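Local coordinates for protein glycoside hydrolase family 31 (Trueperella pyogenes, PDB 5I0F) that degrades cycloalternan, probably hydrolysing glucosidic bonds of this cyclic sugar through a covalent glycosyl-enzyme intermediate, at residues A[351-356]-A[448-453]; A[336-341]-A[387-392]; A[144-149]-A[163-168]; A[140-145]-A[263-268]. One frame throughout, in Å; residues are numbered along the deposited sequence.

Overall arrangement
From the N terminus, residues 140-149 serve two contacts at once. Contact 3 closes the short loop from 144-149 to strand 160-168; contact 4 closes a far longer one, to strand 263-271, and that longer loop encloses strand 160-168. They share Asp144 and Arg145, their centres lie about 9 Å apart, and together they join a six-stranded antiparallel sheet to a five-stranded mixed sheet. Both close before the first barrel strand, 297-300. In the barrel, contact 2 (336-341 with 387-392) and contact 1 (351-356 with 448-453) cross along the chain and touch, Arg452 of contact 1 meeting Gln388 of contact 2. Contacts 1 and 3 have centres about 50 Å apart.

Contact 1. Residues A[351-356]-A[448-453]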
# COMPACT_ATOMS: atom_id res chain seq x y z
N GLY A 351 -17.24 -19.77 -18.16
CA GLY A 351 -16.94 -18.78 -17.12
C GLY A 351 -17.86 -18.71 -15.91
O GLY A 351 -17.74 -17.77 -15.12
N GLN A 352 -18.75 -19.69 -15.73
CA GLN A 352 -19.59 -19.80 -14.53
C GLN A 352 -18.72 -20.25 -13.32
O GLN A 352 -17.67 -20.87 -13.51
CB GLN A 352 -20.72 -20.82 -14.74
CG GLN A 352 -21.82 -20.39 -15.71
CD GLN A 352 -22.92 -21.45 -15.90
OE1 GLN A 352 -22.79 -22.60 -15.46
NE2 GLN A 352 -24.00 -21.08 -16.58
N PRO A 353 -19.16 -19.95 -12.08
CA PRO A 353 -18.40 -20.44 -10.91
C PRO A 353 -18.31 -21.96 -10.84
O PRO A 353 -19.29 -22.63 -11.16
CB PRO A 353 -19.23 -19.93 -9.71
CG PRO A 353 -20.01 -18.79 -10.22
CD PRO A 353 -20.29 -19.08 -11.68
N HIS A 354 -17.15 -22.49 -10.44
CA HIS A 354 -16.97 -23.92 -10.19
C HIS A 354 -17.33 -24.33 -8.76
O HIS A 354 -17.31 -23.50 -7.86
CB HIS A 354 -15.51 -24.34 -10.43
CG HIS A 354 -15.15 -24.38 -11.88
ND1 HIS A 354 -15.54 -25.40 -12.72
CD2 HIS A 354 -14.45 -23.51 -12.64
CE1 HIS A 354 -15.09 -25.17 -13.93
NE2 HIS A 354 -14.44 -24.01 -13.92
N ARG A 355 -17.65 -25.60 -8.58
CA ARG A 355 -17.72 -26.24 -7.25
C ARG A 355 -16.63 -27.28 -7.11
O ARG A 355 -16.09 -27.77 -8.11
CB ARG A 355 -19.08 -26.93 -7.05
CG ARG A 355 -20.30 -26.01 -7.10
CD ARG A 355 -20.19 -24.77 -6.21
NE ARG A 355 -19.82 -25.05 -4.81
CZ ARG A 355 -19.85 -24.16 -3.82
NH1 ARG A 355 -20.25 -22.90 -4.03
NH2 ARG A 355 -19.51 -24.53 -2.59
N GLY A 356 -16.31 -27.61 -5.86
CA GLY A 356 -15.28 -28.60 -5.53
C GLY A 356 -15.32 -29.88 -6.32
O GLY A 356 -14.30 -30.31 -6.86
N TRP A 448 -17.31 -11.37 -8.46
CA TRP A 448 -15.90 -11.71 -8.40
C TRP A 448 -15.61 -12.81 -7.38
O TRP A 448 -14.91 -13.79 -7.69
CB TRP A 448 -15.09 -10.45 -8.04
CG TRP A 448 -13.61 -10.67 -8.07
CD1 TRP A 448 -12.77 -10.74 -7.00
CD2 TRP A 448 -12.79 -10.84 -9.23
NE1 TRP A 448 -11.48 -10.93 -7.42
CE2 TRP A 448 -11.46 -10.98 -8.79
CE3 TRP A 448 -13.05 -10.86 -10.60
CZ2 TRP A 448 -10.40 -11.16 -9.66
CZ3 TRP A 448 -11.99 -11.06 -11.48
CH2 TRP A 448 -10.67 -11.18 -11.00
N THR A 449 -16.15 -12.68 -6.17
CA THR A 449 -15.85 -13.63 -5.11
C THR A 449 -16.58 -14.98 -5.26
O THR A 449 -16.12 -15.99 -4.76
CB THR A 449 -16.12 -13.04 -3.71
OG1 THR A 449 -17.47 -12.58 -3.65
CG2 THR A 449 -15.15 -11.90 -3.43
N GLU A 450 -17.72 -15.00 -5.95
CA GLU A 450 -18.44 -16.25 -6.16
C GLU A 450 -17.58 -17.25 -6.94
O GLU A 450 -17.63 -18.44 -6.70
CB GLU A 450 -19.75 -15.98 -6.90
CG GLU A 450 -20.70 -17.16 -6.95
CD GLU A 450 -21.17 -17.66 -5.58
OE1 GLU A 450 -21.19 -16.90 -4.59
OE2 GLU A 450 -21.54 -18.85 -5.51
N GLN A 451 -16.75 -16.74 -7.85
CA GLN A 451 -15.76 -17.57 -8.56
C GLN A 451 -14.81 -18.33 -7.60
O GLN A 451 -14.29 -19.40 -7.95
CB GLN A 451 -14.94 -16.70 -9.52
CG GLN A 451 -15.72 -15.95 -10.62
CD GLN A 451 -16.00 -16.79 -11.86
OE1 GLN A 451 -15.09 -17.44 -12.38
NE2 GLN A 451 -17.24 -16.75 -12.36
N ARG A 452 -14.56 -17.77 -6.42
CA ARG A 452 -13.66 -18.34 -5.39
C ARG A 452 -14.35 -19.03 -4.24
O ARG A 452 -13.65 -19.54 -3.34
CB ARG A 452 -12.80 -17.23 -4.75
CG ARG A 452 -11.72 -16.70 -5.64
CD ARG A 452 -12.15 -15.48 -6.45
NE ARG A 452 -11.05 -15.20 -7.34
CZ ARG A 452 -11.12 -14.68 -8.55
NH1 ARG A 452 -12.28 -14.30 -9.10
NH2 ARG A 452 -10.00 -14.53 -9.23
N ARG A 453 -15.68 -19.04 -4.22
CA ARG A 453 -16.42 -19.50 -3.05
C ARG A 453 -16.09 -20.95 -2.71
O ARG A 453 -15.94 -21.29 -1.53
CB ARG A 453 -17.94 -19.32 -3.25
CG ARG A 453 -18.81 -19.85 -2.09
CD ARG A 453 -20.28 -19.52 -2.29
NE ARG A 453 -20.50 -18.09 -2.15
CZ ARG A 453 -20.55 -17.43 -0.99
NH1 ARG A 453 -20.42 -18.06 0.17
NH2 ARG A 453 -20.72 -16.11 -1.01
O HOH W 1 -17.12 -21.17 -6.39
O HOH W 2 -14.94 -20.87 -10.26
O HOH W 3 -20.13 -21.30 -6.13
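Pro353 lays the CB-CG side of its ring against Glu450, with Pro353 CG 3.7 Å from Glu450 CG, while CD of the ring faces the carboxamide of Gln451. The Gln451 side chain runs at about a right angle to the proline and reaches the backbone two residues before it. A bend at chi2 (-85°) turns CD of Gln451 toward Gly351, and Gln451 NE2 then donates to Gly351 O at 3.0 Å, with an N-H...O angle of 162° and the oxygen close to the amide plane. Because Gln451 OE1 is taken by Gln405 NE2, the rotation of this amide is fixed from both ends. Farther along, Arg355 and Arg453 lie side by side and point the same way, their guanidinium planes only 12° apart; Arg355 NH1 comes edge-on to Arg453 CD at 3.8 Å. Acids probably offset the two like charges: Arg453 NE forms a salt bridge with Glu450 OE1 at 2.8 Å, Arg355 NH2 pairs with Glu457 and Asp458, and Glu457 also takes Arg453 NH1. Arg355 NH1 does not reach Glu450 OE2 directly; a water accepts from the first and donates to the second. Two more waters join the backbones, one donating to His354 O and Glu450 O, the other accepting from His354 N and donating to Gln451 O. Here the long beta-alpha loop after barrel strand 326-329 is fastened, partly through water, to the type I turn from Glu450 to Arg453 at the C-terminal end of helix 442-450 on the outside of the family 31 TIM barrel.

Contact 2. Residues A[336-341]-A[387-392]. With BGC (beta-D-glucopyranose), chain C; GLC (alpha-D-glucopyranose), chain B.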
# COMPACT_ATOMS: atom_id res chain seq x y z
N GLU A 336 -3.22 -18.34 -14.52
CA GLU A 336 -4.00 -17.71 -15.58
C GLU A 336 -5.24 -17.02 -15.02
O GLU A 336 -5.46 -15.86 -15.32
CB GLU A 336 -4.39 -18.75 -16.60
CG GLU A 336 -3.16 -19.33 -17.32
CD GLU A 336 -3.50 -20.06 -18.61
OE1 GLU A 336 -4.68 -20.08 -19.03
OE2 GLU A 336 -2.56 -20.59 -19.23
N GLY A 337 -6.03 -17.74 -14.22
CA GLY A 337 -7.28 -17.23 -13.64
C GLY A 337 -7.31 -17.07 -12.12
O GLY A 337 -8.27 -16.49 -11.59
N PHE A 338 -6.29 -17.58 -11.42
CA PHE A 338 -6.20 -17.50 -9.95
C PHE A 338 -7.46 -17.97 -9.22
O PHE A 338 -7.85 -17.44 -8.19
CB PHE A 338 -5.70 -16.12 -9.52
CG PHE A 338 -4.41 -15.78 -10.18
CD1 PHE A 338 -3.22 -16.26 -9.67
CD2 PHE A 338 -4.39 -15.09 -11.41
CE1 PHE A 338 -2.02 -16.04 -10.32
CE2 PHE A 338 -3.18 -14.85 -12.07
CZ PHE A 338 -1.99 -15.33 -11.52
N THR A 339 -8.06 -19.02 -9.78
CA THR A 339 -9.28 -19.61 -9.28
C THR A 339 -9.19 -21.14 -9.08
O THR A 339 -9.91 -21.70 -8.26
CB THR A 339 -10.41 -19.25 -10.28
OG1 THR A 339 -10.49 -17.82 -10.38
CG2 THR A 339 -11.69 -19.73 -9.82
N ILE A 340 -8.30 -21.79 -9.82
CA ILE A 340 -8.18 -23.24 -9.92
C ILE A 340 -6.73 -23.64 -9.62
O ILE A 340 -5.82 -23.04 -10.16
CB ILE A 340 -8.54 -23.69 -11.35
CG1 ILE A 340 -9.99 -23.24 -11.67
CG2 ILE A 340 -8.32 -25.19 -11.53
CD1 ILE A 340 -10.42 -23.44 -13.08
N PHE A 341 -6.55 -24.68 -8.79
CA PHE A 341 -5.22 -25.20 -8.47
C PHE A 341 -4.47 -25.71 -9.72
O PHE A 341 -5.08 -26.30 -10.63
CB PHE A 341 -5.31 -26.33 -7.43
CG PHE A 341 -5.31 -25.86 -5.99
CD1 PHE A 341 -6.48 -25.49 -5.35
CD2 PHE A 341 -4.12 -25.80 -5.26
CE1 PHE A 341 -6.49 -25.07 -4.04
CE2 PHE A 341 -4.12 -25.38 -3.94
CZ PHE A 341 -5.30 -25.01 -3.32
N TRP A 387 -3.22 -16.74 -2.13
CA TRP A 387 -2.97 -15.45 -2.77
C TRP A 387 -3.99 -15.13 -3.86
O TRP A 387 -4.47 -16.02 -4.57
CB TRP A 387 -1.58 -15.50 -3.40
CG TRP A 387 -1.01 -14.26 -4.02
CD1 TRP A 387 -0.18 -13.37 -3.42
CD2 TRP A 387 -1.13 -13.83 -5.38
NE1 TRP A 387 0.21 -12.41 -4.32
CE2 TRP A 387 -0.37 -12.66 -5.53
CE3 TRP A 387 -1.82 -14.33 -6.49
CZ2 TRP A 387 -0.27 -11.95 -6.73
CZ3 TRP A 387 -1.72 -13.64 -7.69
CH2 TRP A 387 -0.95 -12.46 -7.80
N GLN A 388 -4.31 -13.85 -3.96
CA GLN A 388 -5.22 -13.27 -4.94
C GLN A 388 -4.69 -11.95 -5.45
O GLN A 388 -3.85 -11.31 -4.78
CB GLN A 388 -6.59 -13.05 -4.31
CG GLN A 388 -7.33 -14.34 -3.97
CD GLN A 388 -7.87 -15.03 -5.20
OE1 GLN A 388 -8.99 -14.77 -5.61
NE2 GLN A 388 -7.10 -15.92 -5.78
N ILE A 389 -5.23 -11.53 -6.61
CA ILE A 389 -4.95 -10.24 -7.22
C ILE A 389 -6.29 -9.73 -7.82
O ILE A 389 -7.06 -10.55 -8.36
CB ILE A 389 -3.86 -10.40 -8.32
CG1 ILE A 389 -3.44 -9.07 -8.94
CG2 ILE A 389 -4.35 -11.30 -9.45
CD1 ILE A 389 -2.54 -8.27 -8.07
N PRO A 390 -6.60 -8.42 -7.72
CA PRO A 390 -7.89 -7.93 -8.27
C PRO A 390 -7.72 -7.50 -9.73
O PRO A 390 -7.94 -6.34 -10.09
CB PRO A 390 -8.21 -6.75 -7.37
CG PRO A 390 -6.86 -6.17 -7.03
CD PRO A 390 -5.84 -7.29 -7.12
N LEU A 391 -7.30 -8.47 -10.54
CA LEU A 391 -7.04 -8.31 -11.97
C LEU A 391 -7.38 -9.62 -12.69
O LEU A 391 -7.28 -10.70 -12.11
CB LEU A 391 -5.59 -7.94 -12.27
CG LEU A 391 -5.13 -6.55 -11.80
CD1 LEU A 391 -3.62 -6.39 -11.93
CD2 LEU A 391 -5.84 -5.45 -12.58
N GLN A 392 -7.75 -9.51 -13.96
CA GLN A 392 -8.08 -10.67 -14.77
C GLN A 392 -7.21 -10.55 -16.00
O GLN A 392 -7.44 -9.66 -16.84
CB GLN A 392 -9.55 -10.66 -15.16
CG GLN A 392 -9.98 -11.86 -16.00
CD GLN A 392 -10.17 -13.13 -15.19
OE1 GLN A 392 -10.90 -13.14 -14.19
NE2 GLN A 392 -9.56 -14.22 -15.63
C2 BGC C . 3.46 -9.12 -3.03
C3 BGC C . 4.54 -10.18 -2.73
C4 BGC C . 4.21 -11.46 -3.50
C5 BGC C . 4.04 -11.17 -5.00
C6 BGC C . 3.51 -12.43 -5.69
C1 BGC C . 2.51 -9.34 -4.23
O2 BGC C . 3.67 -7.77 -2.57
O3 BGC C . 4.63 -10.42 -1.33
O4 BGC C . 5.24 -12.44 -3.30
O5 BGC C . 3.15 -10.06 -5.29
O6 BGC C . 3.55 -12.28 -7.11
C1 GLC B . 4.25 -13.35 -7.77
C2 GLC B . 4.45 -13.00 -9.26
C3 GLC B . 3.15 -13.12 -10.04
C4 GLC B . 2.49 -14.47 -9.76
C5 GLC B . 2.28 -14.64 -8.26
C6 GLC B . 1.61 -15.97 -7.91
O2 GLC B . 4.97 -11.67 -9.40
O3 GLC B . 3.40 -12.96 -11.44
O4 GLC B . 1.23 -14.53 -10.45
O5 GLC B . 3.55 -14.58 -7.61
O6 GLC B . 2.46 -17.06 -8.27
O HOH W 4 -7.30 -14.63 -17.22
O HOH W 5 -9.98 -14.38 -11.95
O HOH W 6 -7.39 -13.40 -11.52
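Phe338 and Gln388 bring their CA atoms to 6.6 Å, and Gly337 and Gln392 approach about as closely, but no backbone-to-backbone bond spans the gap. The 387-392 segment leaves barrel strand 383-388 and bends through an inverse gamma turn at Pro390; facing it, the loop turns at Phe338, whose positive phi (51°) is unusual for a residue with a side chain. Gln388 makes the direct polar link. A bend at chi2 turns its CD toward the loop, and Gln388 NE2 donates to Phe338 O at 2.9 Å, almost straight (174°) and in the planes of both the carbonyl and the amide. The second N-H of Gln388 NE2 goes to Trp387 O, also at 2.9 Å, and Gln388 OE1 is held by Arg452 and Tyr500, which leaves this amide little freedom to turn. The Phe338 ring and the six-membered ring of Trp387 form an offset edge-to-face pair, centroids 5.3 Å apart and planes at 60°, with the tryptophan offering its edge: Trp387 CZ3 sits 3.6 Å from Phe338 CE1. The bound sugars complete the site. C5 of one alpha-glucose lies over a face of the indole, toward the rim, 3.9 Å from Trp387 CH2, and its O4 is near Phe338 CZ; C6 of the beta-glucose approaches Trp387 NE1, which bonds to Asp467. Waters link Gln392 NE2, which also bonds to Gln405, to Glu336 O, and Gln392 OE1 to Gly337 O. Two aromatic rings thus line the sugar site, and Gln388 probably acts from the second shell to keep the loop of Phe338 in place.

Contact 3. Residues A[144-149]-A[163-168]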
# COMPACT_ATOMS: atom_id res chain seq x y z
N ASP A 144 -10.35 25.34 16.18
CA ASP A 144 -9.68 26.65 16.27
C ASP A 144 -8.39 26.80 15.46
O ASP A 144 -7.78 27.87 15.51
CB ASP A 144 -9.43 27.04 17.76
CG ASP A 144 -8.51 26.05 18.52
OD1 ASP A 144 -7.67 25.37 17.91
OD2 ASP A 144 -8.64 25.95 19.76
N ARG A 145 -7.97 25.77 14.72
CA ARG A 145 -6.71 25.87 13.94
C ARG A 145 -6.87 26.29 12.48
O ARG A 145 -5.90 26.68 11.85
CB ARG A 145 -5.91 24.57 14.03
CG ARG A 145 -5.52 24.16 15.46
CD ARG A 145 -4.83 25.27 16.25
NE ARG A 145 -4.32 24.77 17.54
CZ ARG A 145 -3.14 24.16 17.73
NH1 ARG A 145 -2.28 23.99 16.72
NH2 ARG A 145 -2.82 23.73 18.96
N PHE A 146 -8.08 26.22 11.94
CA PHE A 146 -8.35 26.68 10.56
C PHE A 146 -8.07 28.16 10.45
O PHE A 146 -8.54 28.93 11.28
CB PHE A 146 -9.82 26.42 10.22
CG PHE A 146 -10.24 26.89 8.85
CD1 PHE A 146 -9.61 26.40 7.71
CD2 PHE A 146 -11.31 27.76 8.68
CE1 PHE A 146 -10.02 26.79 6.44
CE2 PHE A 146 -11.72 28.15 7.41
CZ PHE A 146 -11.07 27.68 6.30
N ILE A 147 -7.31 28.56 9.43
CA ILE A 147 -7.03 29.96 9.14
C ILE A 147 -8.11 30.45 8.16
O ILE A 147 -8.07 30.10 6.97
CB ILE A 147 -5.63 30.11 8.48
CG1 ILE A 147 -4.52 29.49 9.37
CG2 ILE A 147 -5.34 31.56 8.14
CD1 ILE A 147 -4.37 30.11 10.75
N PRO A 148 -9.09 31.23 8.65
CA PRO A 148 -10.27 31.50 7.82
C PRO A 148 -10.04 32.25 6.50
O PRO A 148 -10.81 32.05 5.57
CB PRO A 148 -11.23 32.26 8.75
CG PRO A 148 -10.41 32.73 9.89
CD PRO A 148 -9.18 31.88 9.98
N ASP A 149 -9.02 33.09 6.41
CA ASP A 149 -8.73 33.77 5.12
C ASP A 149 -7.79 32.97 4.18
O ASP A 149 -7.40 33.45 3.11
CB ASP A 149 -8.21 35.21 5.33
CG ASP A 149 -6.78 35.26 5.91
OD1 ASP A 149 -6.16 34.21 6.19
OD2 ASP A 149 -6.27 36.39 6.08
N VAL A 163 -8.48 23.03 -4.26
CA VAL A 163 -8.53 24.08 -3.25
C VAL A 163 -7.32 23.91 -2.36
O VAL A 163 -6.88 22.80 -2.13
CB VAL A 163 -9.84 24.02 -2.44
CG1 VAL A 163 -10.02 22.69 -1.71
CG2 VAL A 163 -9.94 25.19 -1.45
N LYS A 164 -6.79 25.02 -1.88
CA LYS A 164 -5.83 24.92 -0.79
C LYS A 164 -6.20 25.82 0.37
O LYS A 164 -6.84 26.86 0.21
CB LYS A 164 -4.39 25.13 -1.26
CG LYS A 164 -4.07 26.46 -1.85
CD LYS A 164 -2.82 26.37 -2.73
CE LYS A 164 -2.54 27.75 -3.31
NZ LYS A 164 -1.28 27.79 -4.10
N PHE A 165 -5.80 25.38 1.55
CA PHE A 165 -6.10 26.11 2.79
C PHE A 165 -5.08 25.70 3.85
O PHE A 165 -4.26 24.80 3.61
CB PHE A 165 -7.55 25.87 3.23
CG PHE A 165 -7.86 24.45 3.58
CD1 PHE A 165 -8.29 23.55 2.60
CD2 PHE A 165 -7.71 24.00 4.88
CE1 PHE A 165 -8.58 22.23 2.93
CE2 PHE A 165 -7.99 22.68 5.22
CZ PHE A 165 -8.43 21.79 4.24
N ALA A 166 -5.10 26.37 4.99
CA ALA A 166 -4.09 26.17 6.02
C ALA A 166 -4.67 25.96 7.40
O ALA A 166 -5.76 26.46 7.72
CB ALA A 166 -3.12 27.33 6.05
N LEU A 167 -3.92 25.20 8.19
CA LEU A 167 -4.17 25.04 9.62
C LEU A 167 -2.95 25.50 10.41
O LEU A 167 -1.79 25.27 10.01
CB LEU A 167 -4.43 23.58 9.95
CG LEU A 167 -5.46 22.83 9.12
CD1 LEU A 167 -5.52 21.40 9.63
CD2 LEU A 167 -6.82 23.48 9.22
N ARG A 168 -3.21 26.11 11.57
CA ARG A 168 -2.15 26.58 12.45
C ARG A 168 -1.54 25.42 13.27
O ARG A 168 -2.27 24.60 13.81
CB ARG A 168 -2.71 27.65 13.39
CG ARG A 168 -1.65 28.37 14.21
CD ARG A 168 -2.21 29.63 14.87
NE ARG A 168 -3.26 29.28 15.81
CZ ARG A 168 -3.06 28.79 17.04
NH1 ARG A 168 -4.12 28.51 17.79
NH2 ARG A 168 -1.83 28.61 17.55
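Arg145 and Arg168 stack their guanidinium groups, centres 4.7 Å apart and planes at 27°, and the face of Arg168 also carries Arg145 CD, 3.7 Å from Arg168 NH1. At the edge of the Arg145 group, in its plane, lies Arg168 O; Arg145 NH1 donates to it at 3.0 Å, although the donor stands well above the plane of that carbonyl. The Phe146 ring has Pro148 N over one face, toward the rim, and Phe165 and Leu167 at its edge. CG of Phe146 stands anti to the backbone N (chi1 178°), and the side chain crosses that of Phe165 at about a right angle, Phe146 CE1 being 3.9 Å from Phe165 CD2. Two backbone bonds form a single bridge around Phe146 and Leu167: Arg168 N to Arg145 O at 2.8 Å, and Ile147 N to Ala166 O at 3.1 Å. Phe146 and Leu167 also touch Ile141, which joins the bridge to strand 138-141 of the neighbouring sheet. Stacked like charges would repel, yet Glu173 takes Arg145 NH2, Glu170 takes Arg168 NH2 and Asp144 pairs with Arg145 NE; these acids probably make the stack tolerable.

Contact 4. Residues A[140-145]-A[263-268]; sequences DIDGDR and VVRVNT
Arg265 draws two aspartates of the facing segment to one nitrogen: Arg265 NH1 forms salt bridges with Asp140 OD1 at 3.2 Å and with Asp142 OD2 at 3.5 Å. The first is also a hydrogen bond, bent to 140°, in the guanidinium plane but reaching the Asp140 carboxylate from above its own plane. The rest of the arginine is held within its strand, where NE and NH2 both grip Asn267 OD1, NH2 on a lone pair and NE from above the carbonyl plane. Asn267 ND2 in turn bonds to Glu231 and His229, which positions the amide that fixes the guanidinium. Beneath this network runs a parallel pairing: strand 138-141 forms the edge of a five-stranded mixed sheet and adds to strand 263-271, the sheet's other neighbours being antiparallel. Asp140 N donates to Val264 O at 2.8 Å, and Val266 N returns a nearly straight bond to Asp140 O at 2.9 Å. On the face away from the charges, Ile141 and Val266 lie side by side, Ile141 CD1 3.7 Å from Val266 CG1, and Val266 also touches Phe165 of the adjoining sheet. Farther on, the two segments draw apart and a water takes over, accepting from Asp142 N at 2.9 Å, donating to Val266 O and bonding to Thr268 OG1, which chi1 (58°) sets between its own backbone N and carbonyl carbon.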
# COMPACT_ATOMS: atom_id res chain seq x y z
N ASP A 140 -16.05 23.18 5.23
CA ASP A 140 -16.88 22.84 6.39
C ASP A 140 -15.92 22.25 7.44
O ASP A 140 -15.52 21.09 7.34
CB ASP A 140 -17.98 21.85 5.96
CG ASP A 140 -18.84 21.35 7.13
OD1 ASP A 140 -18.67 21.86 8.25
OD2 ASP A 140 -19.67 20.43 6.93
N ILE A 141 -15.52 23.09 8.39
CA ILE A 141 -14.50 22.73 9.39
C ILE A 141 -14.79 23.49 10.70
O ILE A 141 -15.11 24.66 10.67
CB ILE A 141 -13.07 23.07 8.88
CG1 ILE A 141 -12.00 22.62 9.90
CG2 ILE A 141 -12.91 24.56 8.58
CD1 ILE A 141 -10.57 22.63 9.39
N ASP A 142 -14.66 22.79 11.82
CA ASP A 142 -14.90 23.33 13.16
C ASP A 142 -13.55 23.54 13.85
O ASP A 142 -12.52 23.49 13.19
CB ASP A 142 -15.80 22.37 13.94
CG ASP A 142 -17.15 22.17 13.27
OD1 ASP A 142 -17.82 23.18 13.04
OD2 ASP A 142 -17.53 21.02 12.96
N GLY A 143 -13.53 23.80 15.15
CA GLY A 143 -12.27 23.88 15.89
C GLY A 143 -11.58 25.21 15.68
O GLY A 143 -12.14 26.11 15.05
N ASP A 144 -10.35 25.34 16.18
CA ASP A 144 -9.68 26.65 16.27
C ASP A 144 -8.39 26.80 15.46
O ASP A 144 -7.78 27.87 15.51
CB ASP A 144 -9.43 27.04 17.76
CG ASP A 144 -8.51 26.05 18.52
OD1 ASP A 144 -7.67 25.37 17.91
OD2 ASP A 144 -8.64 25.95 19.76
N ARG A 145 -7.97 25.77 14.72
CA ARG A 145 -6.71 25.87 13.94
C ARG A 145 -6.87 26.29 12.48
O ARG A 145 -5.90 26.68 11.85
CB ARG A 145 -5.91 24.57 14.03
CG ARG A 145 -5.52 24.16 15.46
CD ARG A 145 -4.83 25.27 16.25
NE ARG A 145 -4.32 24.77 17.54
CZ ARG A 145 -3.14 24.16 17.73
NH1 ARG A 145 -2.28 23.99 16.72
NH2 ARG A 145 -2.82 23.73 18.96
N VAL A 263 -17.79 21.91 -1.74
CA VAL A 263 -17.75 21.96 -0.29
C VAL A 263 -16.78 20.88 0.14
O VAL A 263 -16.94 19.73 -0.26
CB VAL A 263 -19.15 21.73 0.33
CG1 VAL A 263 -19.07 21.70 1.85
CG2 VAL A 263 -20.12 22.81 -0.14
N VAL A 264 -15.77 21.24 0.92
CA VAL A 264 -14.82 20.29 1.47
C VAL A 264 -15.07 20.12 2.97
O VAL A 264 -14.95 21.07 3.72
CB VAL A 264 -13.37 20.77 1.27
CG1 VAL A 264 -12.38 19.77 1.85
CG2 VAL A 264 -13.09 21.01 -0.20
N ARG A 265 -15.38 18.91 3.40
CA ARG A 265 -15.58 18.62 4.82
C ARG A 265 -14.25 18.20 5.43
O ARG A 265 -13.56 17.33 4.87
CB ARG A 265 -16.64 17.53 5.00
CG ARG A 265 -16.75 16.92 6.39
CD ARG A 265 -17.20 17.91 7.45
NE ARG A 265 -17.10 17.32 8.79
CZ ARG A 265 -17.38 17.95 9.93
NH1 ARG A 265 -17.81 19.22 9.93
NH2 ARG A 265 -17.24 17.31 11.08
N VAL A 266 -13.90 18.82 6.55
CA VAL A 266 -12.74 18.43 7.34
C VAL A 266 -13.21 18.12 8.75
O VAL A 266 -13.63 19.02 9.48
CB VAL A 266 -11.68 19.55 7.38
CG1 VAL A 266 -10.46 19.10 8.19
CG2 VAL A 266 -11.29 19.95 5.97
N ASN A 267 -13.14 16.85 9.14
CA ASN A 267 -13.46 16.46 10.50
C ASN A 267 -12.28 16.84 11.40
O ASN A 267 -11.12 16.81 10.96
CB ASN A 267 -13.73 14.97 10.62
CG ASN A 267 -14.88 14.51 9.75
OD1 ASN A 267 -16.01 15.00 9.86
ND2 ASN A 267 -14.61 13.57 8.86
N THR A 268 -12.58 17.22 12.64
CA THR A 268 -11.54 17.59 13.61
C THR A 268 -11.92 17.13 15.00
O THR A 268 -13.10 17.01 15.31
CB THR A 268 -11.27 19.12 13.66
OG1 THR A 268 -12.47 19.85 13.99
CG2 THR A 268 -10.73 19.65 12.35
O HOH W 7 -14.29 19.93 11.99